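Long-range contact in pectinesterase A (Erwinia chrysanthemi, PDB 2NTP), which hydrolyses the methyl esters of pectin's galacturonan chains, releasing methanol, probably as the first step in maceration of plant tissue: residues 296-305 / 317-325. Numbering follows the deposited sequence.
Sequences PEDSRFFEYK and RRQLTDAQA
Glu-303 and Arg-317 form a side-on salt bridge in which each carboxylate oxygen receives its own N-H. Arg-317 NE donates to Glu-303 OE1 at 2.8 Å, on the syn lone pair and with the N-H nearly straight (171°), while NH2 of Arg-317 donates to OE2; the two planes lie only 19° apart. The carboxylate is satisfied further by Ser-306 OG on OE2 and by two waters, one of which also donates to the carbonyl of Arg-318. Leu-241 and Met-272 pack against both side chains.

The backbones meet at a single bridge. Glu-303 N donates to Arg-318 O at 3.1 Å, and Leu-320 N to Glu-303 O at 2.9 Å, pairing the last strand, 300-304, of the ten-stranded parallel sheet with the segment 317-325. One edge of this beta-helix sheet is thereby capped, 264-268 being the neighbour of 300-304 on the other side. Gln-319 NE2 donates to Arg-317 O, and its OE1 accepts from a water that takes the N-H of Lys-305.

Arg-318, bent at chi2 and chi3, brings its guanidinium end-on to Ser-299 O, which accepts from NH1 and NH2. The carbonyls of Phe-301 and Glu-297 lie over opposite faces of the guanidinium.

At the other end, Tyr-304 OH donates to Asp-322 OD1 at 2.6 Å from above the carboxylate plane. Ala-325 CB sits 3.4 Å from the centroid of the Tyr-304 ring, almost on its normal, a CH-pi contact. Thr-321 and Gln-324 close the start of helix 322-325 in a capping box.

Paired with Arg-317 and hydrogen-bonded by Ser-306 and waters, buried Glu-303 would be expected to stay ionised; the bridge's backbone and charged groups thus find partners alongside apolar packing, as where Phe-302 CB meets Leu-320 CD2 at 3.7 Å.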
ATOM      1  N   PRO A 296      -7.811  -3.718 -18.940  1.00 11.24           N
ATOM      2  CA  PRO A 296      -6.863  -2.619 -18.781  1.00 11.59           C
ATOM      3  C   PRO A 296      -7.051  -1.500 -19.814  1.00 11.84           C
ATOM      4  O   PRO A 296      -6.817  -0.331 -19.499  1.00 11.81           O
ATOM      5  CB  PRO A 296      -5.498  -3.303 -18.947  1.00 11.42           C
ATOM      6  CG  PRO A 296      -5.782  -4.551 -19.720  1.00 11.53           C
ATOM      7  CD  PRO A 296      -7.127  -4.993 -19.239  1.00 11.30           C
ATOM      8  N   GLU A 297      -7.491  -1.853 -21.022  1.00 12.43           N
ATOM      9  CA  GLU A 297      -7.691  -0.861 -22.083  1.00 13.28           C
ATOM     10  C   GLU A 297      -8.846   0.100 -21.771  1.00 13.10           C
ATOM     11  O   GLU A 297      -8.909   1.207 -22.318  1.00 13.69           O
ATOM     12  CB  GLU A 297      -7.879  -1.537 -23.452  1.00 13.70           C
ATOM     13  CG  GLU A 297      -9.104  -2.434 -23.566  1.00 16.20           C
ATOM     14  CD  GLU A 297      -8.814  -3.903 -23.298  1.00 18.89           C
ATOM     15  OE1 GLU A 297      -7.863  -4.225 -22.548  1.00 17.95           O
ATOM     16  OE2 GLU A 297      -9.560  -4.748 -23.848  1.00 21.46           O
ATOM     17  N   ASP A 298      -9.743  -0.326 -20.883  1.00 12.73           N
ATOM     18  CA  ASP A 298     -10.858   0.507 -20.436  1.00 12.72           C
ATOM     19  C   ASP A 298     -10.534   1.274 -19.155  1.00 12.03           C
ATOM     20  O   ASP A 298     -11.372   2.017 -18.636  1.00 12.09           O
ATOM     21  CB  ASP A 298     -12.104  -0.354 -20.217  1.00 12.94           C
ATOM     22  CG  ASP A 298     -12.560  -1.059 -21.483  1.00 14.30           C
ATOM     23  OD1 ASP A 298     -12.484  -0.452 -22.571  1.00 16.06           O
ATOM     24  OD2 ASP A 298     -13.002  -2.222 -21.382  1.00 15.77           O
ATOM     25  N   SER A 299      -9.318   1.080 -18.648  1.00 11.26           N
ATOM     26  CA  SER A 299      -8.882   1.687 -17.394  1.00 10.58           C
ATOM     27  C   SER A 299      -7.837   2.772 -17.660  1.00 10.15           C
ATOM     28  O   SER A 299      -7.332   2.888 -18.780  1.00 10.50           O
ATOM     29  CB  SER A 299      -8.320   0.610 -16.464  1.00 10.37           C
ATOM     30  OG  SER A 299      -9.244  -0.460 -16.333  1.00 10.09           O
ATOM     31  N   ARG A 300      -7.512   3.557 -16.634  1.00  9.52           N
ATOM     32  CA  ARG A 300      -6.604   4.698 -16.793  1.00  9.01           C
ATOM     33  C   ARG A 300      -5.171   4.289 -16.460  1.00  8.75           C
ATOM     34  O   ARG A 300      -4.604   4.694 -15.441  1.00  8.35           O
ATOM     35  CB  ARG A 300      -7.074   5.900 -15.963  1.00  8.99           C
ATOM     36  CG  ARG A 300      -8.414   6.471 -16.415  1.00  9.34           C
ATOM     37  CD  ARG A 300      -8.881   7.596 -15.512  1.00  9.39           C
ATOM     38  NE  ARG A 300      -9.432   7.109 -14.248  1.00  9.06           N
ATOM     39  CZ  ARG A 300      -9.799   7.894 -13.238  1.00  8.65           C
ATOM     40  NH1 ARG A 300      -9.661   9.213 -13.328  1.00 10.64           N
ATOM     41  NH2 ARG A 300     -10.293   7.364 -12.132  1.00  8.27           N
ATOM     42  N   PHE A 301      -4.609   3.465 -17.342  1.00  8.64           N
ATOM     43  CA  PHE A 301      -3.292   2.866 -17.154  1.00  8.43           C
ATOM     44  C   PHE A 301      -2.297   3.455 -18.152  1.00  8.55           C
ATOM     45  O   PHE A 301      -2.423   3.232 -19.365  1.00  8.82           O
ATOM     46  CB  PHE A 301      -3.373   1.351 -17.374  1.00  8.48           C
ATOM     47  CG  PHE A 301      -4.132   0.587 -16.307  1.00  7.85           C
ATOM     48  CD1 PHE A 301      -4.446   1.154 -15.075  1.00  8.86           C
ATOM     49  CD2 PHE A 301      -4.484  -0.745 -16.535  1.00  8.12           C
ATOM     50  CE1 PHE A 301      -5.130   0.416 -14.100  1.00  8.72           C
ATOM     51  CE2 PHE A 301      -5.160  -1.494 -15.563  1.00  8.67           C
ATOM     52  CZ  PHE A 301      -5.483  -0.910 -14.345  1.00  8.93           C
ATOM     53  N   PHE A 302      -1.311   4.201 -17.650  1.00  8.64           N
ATOM     54  CA  PHE A 302      -0.361   4.899 -18.526  1.00  8.88           C
ATOM     55  C   PHE A 302       1.072   4.867 -18.023  1.00  8.60           C
ATOM     56  O   PHE A 302       1.319   4.720 -16.827  1.00  7.97           O
ATOM     57  CB  PHE A 302      -0.772   6.363 -18.716  1.00  9.67           C
ATOM     58  CG  PHE A 302      -2.154   6.546 -19.273  1.00 10.24           C
ATOM     59  CD1 PHE A 302      -2.387   6.435 -20.643  1.00 12.00           C
ATOM     60  CD2 PHE A 302      -3.221   6.841 -18.431  1.00 11.54           C
ATOM     61  CE1 PHE A 302      -3.673   6.607 -21.162  1.00 12.60           C
ATOM     62  CE2 PHE A 302      -4.510   7.011 -18.942  1.00 12.19           C
ATOM     63  CZ  PHE A 302      -4.731   6.893 -20.310  1.00 12.00           C
ATOM     64  N   GLU A 303       2.008   5.031 -18.957  1.00  8.27           N
ATOM     65  CA  GLU A 303       3.421   5.186 -18.642  1.00  8.21           C
ATOM     66  C   GLU A 303       3.995   6.415 -19.335  1.00  8.44           C
ATOM     67  O   GLU A 303       3.464   6.883 -20.346  1.00  8.41           O
ATOM     68  CB  GLU A 303       4.217   3.961 -19.086  1.00  8.28           C
ATOM     69  CG  GLU A 303       3.999   2.725 -18.246  1.00  8.11           C
ATOM     70  CD  GLU A 303       4.613   1.507 -18.889  1.00  8.94           C
ATOM     71  OE1 GLU A 303       3.912   0.834 -19.669  1.00  8.82           O
ATOM     72  OE2 GLU A 303       5.806   1.241 -18.635  1.00  8.74           O
ATOM     73  N   TYR A 304       5.091   6.920 -18.786  1.00  8.59           N
ATOM     74  CA  TYR A 304       5.843   7.988 -19.411  1.00  9.02           C
ATOM     75  C   TYR A 304       7.321   7.741 -19.152  1.00  8.93           C
ATOM     76  O   TYR A 304       7.762   7.730 -18.008  1.00  8.72           O
ATOM     77  CB  TYR A 304       5.415   9.351 -18.864  1.00  9.51           C
ATOM     78  CG  TYR A 304       6.172  10.518 -19.471  1.00 10.27           C
ATOM     79  CD1 TYR A 304       5.893  10.962 -20.765  1.00 10.84           C
ATOM     80  CD2 TYR A 304       7.163  11.179 -18.746  1.00 11.02           C
ATOM     81  CE1 TYR A 304       6.584  12.036 -21.320  1.00 11.41           C
ATOM     82  CE2 TYR A 304       7.860  12.258 -19.291  1.00 11.76           C
ATOM     83  CZ  TYR A 304       7.566  12.679 -20.577  1.00 11.50           C
ATOM     84  OH  TYR A 304       8.258  13.743 -21.116  1.00 12.78           O
ATOM     85  N   LYS A 305       8.060   7.507 -20.230  1.00  8.93           N
ATOM     86  CA  LYS A 305       9.513   7.330 -20.188  1.00  9.01           C
ATOM     87  C   LYS A 305       9.987   6.284 -19.169  1.00  8.65           C
ATOM     88  O   LYS A 305      10.942   6.508 -18.422  1.00  8.47           O
ATOM     89  CB  LYS A 305      10.217   8.686 -20.007  1.00  9.52           C
ATOM     90  CG  LYS A 305       9.910   9.644 -21.153  1.00 11.47           C
ATOM     91  CD  LYS A 305      10.756  10.899 -21.120  1.00 15.51           C
ATOM     92  CE  LYS A 305      10.591  11.668 -22.425  1.00 17.76           C
ATOM     93  NZ  LYS A 305      11.448  12.888 -22.495  1.00 20.06           N
ATOM     94  N   ARG A 317       0.427  -0.904 -24.075  1.00 17.07           N
ATOM     95  CA  ARG A 317       1.002  -0.073 -23.022  1.00 15.83           C
ATOM     96  C   ARG A 317       1.016   1.389 -23.447  1.00 15.27           C
ATOM     97  O   ARG A 317       1.990   1.878 -24.025  1.00 14.92           O
ATOM     98  CB  ARG A 317       2.394  -0.578 -22.629  1.00 15.74           C
ATOM     99  CG  ARG A 317       2.336  -1.857 -21.796  1.00 15.13           C
ATOM    100  CD  ARG A 317       3.696  -2.487 -21.595  1.00 13.80           C
ATOM    101  NE  ARG A 317       4.500  -1.784 -20.595  1.00 11.57           N
ATOM    102  CZ  ARG A 317       5.592  -2.288 -20.027  1.00 10.68           C
ATOM    103  NH1 ARG A 317       6.000  -3.513 -20.340  1.00 10.85           N
ATOM    104  NH2 ARG A 317       6.271  -1.577 -19.131  1.00  9.19           N
ATOM    105  N   ARG A 318      -0.091   2.069 -23.162  1.00 14.58           N
ATOM    106  CA  ARG A 318      -0.283   3.452 -23.586  1.00 14.54           C
ATOM    107  C   ARG A 318       0.713   4.401 -22.938  1.00 14.16           C
ATOM    108  O   ARG A 318       1.078   4.243 -21.767  1.00 13.43           O
ATOM    109  CB  ARG A 318      -1.717   3.920 -23.322  1.00 14.80           C
ATOM    110  CG  ARG A 318      -2.777   3.153 -24.107  1.00 16.44           C
ATOM    111  CD  ARG A 318      -3.715   2.391 -23.180  1.00 20.21           C
ATOM    112  NE  ARG A 318      -4.772   3.259 -22.683  1.00 21.46           N
ATOM    113  CZ  ARG A 318      -5.557   3.009 -21.639  1.00 21.33           C
ATOM    114  NH1 ARG A 318      -5.424   1.896 -20.923  1.00 20.78           N
ATOM    115  NH2 ARG A 318      -6.482   3.895 -21.305  1.00 22.19           N
ATOM    116  N   GLN A 319       1.139   5.386 -23.720  1.00 13.80           N
ATOM    117  CA  GLN A 319       2.160   6.330 -23.306  1.00 13.76           C
ATOM    118  C   GLN A 319       1.596   7.738 -23.248  1.00 13.95           C
ATOM    119  O   GLN A 319       0.797   8.135 -24.100  1.00 14.00           O
ATOM    120  CB  GLN A 319       3.341   6.292 -24.279  1.00 13.76           C
ATOM    121  CG  GLN A 319       3.941   4.904 -24.499  1.00 13.64           C
ATOM    122  CD  GLN A 319       4.662   4.362 -23.276  1.00 13.72           C
ATOM    123  OE1 GLN A 319       5.432   5.074 -22.627  1.00 13.63           O
ATOM    124  NE2 GLN A 319       4.416   3.094 -22.956  1.00 13.00           N
ATOM    125  N   LEU A 320       2.018   8.491 -22.240  1.00 13.91           N
ATOM    126  CA  LEU A 320       1.669   9.903 -22.145  1.00 14.11           C
ATOM    127  C   LEU A 320       2.537  10.728 -23.083  1.00 14.60           C
ATOM    128  O   LEU A 320       3.705  10.401 -23.311  1.00 14.38           O
ATOM    129  CB  LEU A 320       1.859  10.416 -20.712  1.00 13.81           C
ATOM    130  CG  LEU A 320       1.064   9.799 -19.558  1.00 13.28           C
ATOM    131  CD1 LEU A 320       1.438  10.502 -18.263  1.00 12.38           C
ATOM    132  CD2 LEU A 320      -0.442   9.879 -19.798  1.00 13.03           C
ATOM    133  N   THR A 321       1.960  11.801 -23.619  1.00 15.54           N
ATOM    134  CA  THR A 321       2.737  12.826 -24.313  1.00 16.13           C
ATOM    135  C   THR A 321       3.464  13.678 -23.266  1.00 16.46           C
ATOM    136  O   THR A 321       3.143  13.611 -22.074  1.00 16.12           O
ATOM    137  CB  THR A 321       1.835  13.745 -25.165  1.00 16.23           C
ATOM    138  OG1 THR A 321       0.931  14.452 -24.308  1.00 16.93           O
ATOM    139  CG2 THR A 321       1.035  12.938 -26.193  1.00 16.66           C
ATOM    140  N   ASP A 322       4.428  14.486 -23.708  1.00 16.81           N
ATOM    141  CA  ASP A 322       5.113  15.431 -22.819  1.00 17.26           C
ATOM    142  C   ASP A 322       4.118  16.354 -22.105  1.00 17.14           C
ATOM    143  O   ASP A 322       4.210  16.564 -20.894  1.00 17.15           O
ATOM    144  CB  ASP A 322       6.130  16.275 -23.596  1.00 17.63           C
ATOM    145  CG  ASP A 322       7.299  15.457 -24.130  1.00 18.80           C
ATOM    146  OD1 ASP A 322       7.606  14.376 -23.572  1.00 19.11           O
ATOM    147  OD2 ASP A 322       7.922  15.907 -25.117  1.00 20.43           O
ATOM    148  N   ALA A 323       3.165  16.892 -22.867  1.00 17.12           N
ATOM    149  CA  ALA A 323       2.117  17.759 -22.327  1.00 16.84           C
ATOM    150  C   ALA A 323       1.273  17.056 -21.264  1.00 16.69           C
ATOM    151  O   ALA A 323       0.964  17.644 -20.225  1.00 16.58           O
ATOM    152  CB  ALA A 323       1.230  18.288 -23.451  1.00 17.25           C
ATOM    153  N   GLN A 324       0.912  15.799 -21.526  1.00 16.14           N
ATOM    154  CA  GLN A 324       0.128  15.002 -20.582  1.00 15.95           C
ATOM    155  C   GLN A 324       0.923  14.683 -19.317  1.00 15.28           C
ATOM    156  O   GLN A 324       0.369  14.694 -18.216  1.00 15.01           O
ATOM    157  CB  GLN A 324      -0.361  13.710 -21.233  1.00 15.78           C
ATOM    158  CG  GLN A 324      -1.540  13.889 -22.184  1.00 16.77           C
ATOM    159  CD  GLN A 324      -1.866  12.623 -22.958  1.00 17.27           C
ATOM    160  OE1 GLN A 324      -0.988  11.804 -23.240  1.00 17.62           O
ATOM    161  NE2 GLN A 324      -3.139  12.459 -23.311  1.00 19.79           N
ATOM    162  N   ALA A 325       2.218  14.411 -19.484  1.00 14.73           N
ATOM    163  CA  ALA A 325       3.119  14.134 -18.358  1.00 14.58           C
ATOM    164  C   ALA A 325       3.228  15.307 -17.382  1.00 14.56           C
ATOM    165  O   ALA A 325       3.402  15.103 -16.182  1.00 14.51           O
ATOM    166  CB  ALA A 325       4.493  13.738 -18.861  1.00 14.56           C
TER
HETATM  167  O   HOH W   1       1.426   1.817 -20.276  1.00  8.92           O
HETATM  168  O   HOH W   2       6.677   1.333 -21.273  1.00 16.26           O
HETATM  169  O   HOH W   3       6.824   7.371 -22.795  1.00 13.14           O
HETATM  170  O   HOH W   4      10.340  13.600 -25.227  1.00 79.71           O